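Local coordinates for apical membrane antigen 1-like protein, soluble form (Toxoplasma gondii, PDB 3ZLE) that may play a role in host cell invasion by the parasite's sporozoites, as a member of the apicomplexan AMA1 family of surface antigens, at residues Asp71-Ser76 / Val159-Ala164. Residues are numbered along the deposited sequence; the frame is centred on the assembly and turned at random.
Sequences DDAPTS and VLSVSA
The methyl of Ala73 points at Ser161 and Val162 and meets both, joining two loops of the AMA1 ectodomain, whose family belongs to the PAN clan. One loop follows strand 55-59; the other leaves strand 156-159 of the five-stranded antiparallel sheet. Contact is small, about 70 Å² summed over both sides, and no hydrogen bond crosses it; the buried side chains meet by van der Waals contact alone. The close-packed part is this meeting of Ala73 with Val162 and Ser161, and its apolar half is Ala73 CB against Val162 CG2, 4.1 Å apart. With CG1 anti to the backbone N (chi1 -176°), Val162 turns its other methyl, CG2, to the alanine. The backbones come no nearer than 7.4 Å, between Ala73 CA and Ser161 CA.

Before Ala73, CB of Asp72 points away from 159-164, and its carboxylate forms a salt bridge with Lys99 and accepts a hydrogen bond from Asn89. After Ala73 the first segment leaves the second: Thr75 and Ser76 run on to the solvent side, clear of 159-164. Asn89 also bonds the backbone of Ala73, while Asn90 from the same loop pairs with Val159, and Trp286 NE1 donates to Ser161 O. The Ser161 hydroxyl is less well served. Its chi1 of 72° sets OG between the backbone N and carbonyl carbon, buried without a hydrogen-bond partner in the model and facing Ala73 CB at 4.1 Å.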
loop_
_atom_site.group_PDB
_atom_site.type_symbol
_atom_site.label_atom_id
_atom_site.label_comp_id
_atom_site.label_asym_id
_atom_site.label_seq_id
_atom_site.Cartn_x
_atom_site.Cartn_y
_atom_site.Cartn_z
ATOM N N ASP A 71 1.868 -19.617 -3.301
ATOM C CA ASP A 71 2.363 -20.886 -3.809
ATOM C C ASP A 71 3.480 -20.681 -4.808
ATOM O O ASP A 71 3.596 -19.601 -5.428
ATOM C CB ASP A 71 1.231 -21.676 -4.460
ATOM C CG ASP A 71 0.338 -22.383 -3.445
ATOM O OD1 ASP A 71 0.590 -22.269 -2.212
ATOM O OD2 ASP A 71 -0.616 -23.062 -3.899
ATOM N N ASP A 72 4.360 -21.675 -4.862
ATOM C CA ASP A 72 5.373 -21.797 -5.857
ATOM C C ASP A 72 4.801 -21.541 -7.212
ATOM O O ASP A 72 3.793 -22.134 -7.585
ATOM C CB ASP A 72 6.000 -23.214 -5.821
ATOM C CG ASP A 72 6.958 -23.385 -4.687
ATOM O OD1 ASP A 72 7.327 -22.363 -4.086
ATOM O OD2 ASP A 72 7.423 -24.523 -4.440
ATOM N N ALA A 73 5.459 -20.680 -7.969
ATOM C CA ALA A 73 5.139 -20.504 -9.377
ATOM C C ALA A 73 5.675 -21.704 -10.138
ATOM O O ALA A 73 6.601 -22.378 -9.668
ATOM C CB ALA A 73 5.778 -19.240 -9.887
ATOM N N PRO A 74 5.072 -22.007 -11.295
ATOM C CA PRO A 74 5.494 -23.195 -12.079
ATOM C C PRO A 74 6.901 -23.072 -12.656
ATOM O O PRO A 74 7.322 -21.968 -13.020
ATOM C CB PRO A 74 4.460 -23.285 -13.214
ATOM C CG PRO A 74 3.710 -21.958 -13.231
ATOM C CD PRO A 74 4.127 -21.132 -12.015
ATOM N N THR A 75 7.646 -24.188 -12.663
ATOM C CA THR A 75 8.983 -24.252 -13.308
ATOM C C THR A 75 8.909 -24.790 -14.745
ATOM O O THR A 75 9.849 -24.634 -15.523
ATOM C CB THR A 75 9.964 -25.156 -12.519
ATOM O OG1 THR A 75 9.293 -26.373 -12.157
ATOM C CG2 THR A 75 10.453 -24.452 -11.249
ATOM N N SER A 76 7.812 -25.457 -15.075
ATOM C CA SER A 76 7.589 -25.927 -16.438
ATOM C C SER A 76 6.106 -25.860 -16.724
ATOM O O SER A 76 5.280 -26.042 -15.818
ATOM C CB SER A 76 8.066 -27.377 -16.601
ATOM O OG SER A 76 7.177 -28.272 -15.958
ATOM N N VAL A 159 9.911 -14.107 -1.662
ATOM C CA VAL A 159 10.320 -13.408 -2.838
ATOM C C VAL A 159 9.494 -13.937 -4.001
ATOM O O VAL A 159 9.483 -15.157 -4.253
ATOM C CB VAL A 159 11.840 -13.656 -3.119
ATOM C CG1 VAL A 159 12.310 -12.812 -4.310
ATOM C CG2 VAL A 159 12.637 -13.272 -1.900
ATOM N N LEU A 160 8.775 -13.043 -4.695
ATOM C CA LEU A 160 7.897 -13.444 -5.786
ATOM C C LEU A 160 8.644 -13.355 -7.128
ATOM O O LEU A 160 8.941 -12.258 -7.605
ATOM C CB LEU A 160 6.647 -12.507 -5.881
ATOM C CG LEU A 160 5.785 -12.317 -4.608
ATOM C CD1 LEU A 160 4.605 -11.412 -4.871
ATOM C CD2 LEU A 160 5.350 -13.654 -3.941
ATOM N N SER A 161 8.709 -14.451 -7.846
ATOM C CA SER A 161 9.190 -14.349 -9.203
ATOM C C SER A 161 8.116 -13.876 -10.196
ATOM O O SER A 161 8.447 -13.443 -11.298
ATOM C CB SER A 161 9.859 -15.638 -9.636
ATOM O OG SER A 161 8.891 -16.631 -9.839
ATOM N N VAL A 162 6.866 -13.801 -9.749
ATOM C CA VAL A 162 5.827 -13.188 -10.563
ATOM C C VAL A 162 5.531 -11.795 -10.069
ATOM O O VAL A 162 5.117 -11.617 -8.940
ATOM C CB VAL A 162 4.531 -14.031 -10.587
ATOM C CG1 VAL A 162 3.489 -13.426 -11.513
ATOM C CG2 VAL A 162 4.846 -15.450 -11.022
ATOM N N SER A 163 5.711 -10.806 -10.935
ATOM C CA SER A 163 5.645 -9.392 -10.526
ATOM C C SER A 163 4.394 -8.738 -11.042
ATOM O O SER A 163 4.111 -7.588 -10.683
ATOM C CB SER A 163 6.855 -8.614 -11.003
ATOM O OG SER A 163 7.081 -8.801 -12.384
ATOM N N ALA A 164 3.735 -9.412 -11.996
ATOM C CA ALA A 164 2.364 -9.098 -12.414
ATOM C C ALA A 164 1.427 -9.039 -11.236
ATOM O O ALA A 164 1.506 -9.857 -10.314
ATOM C CB ALA A 164 1.861 -10.142 -13.426
#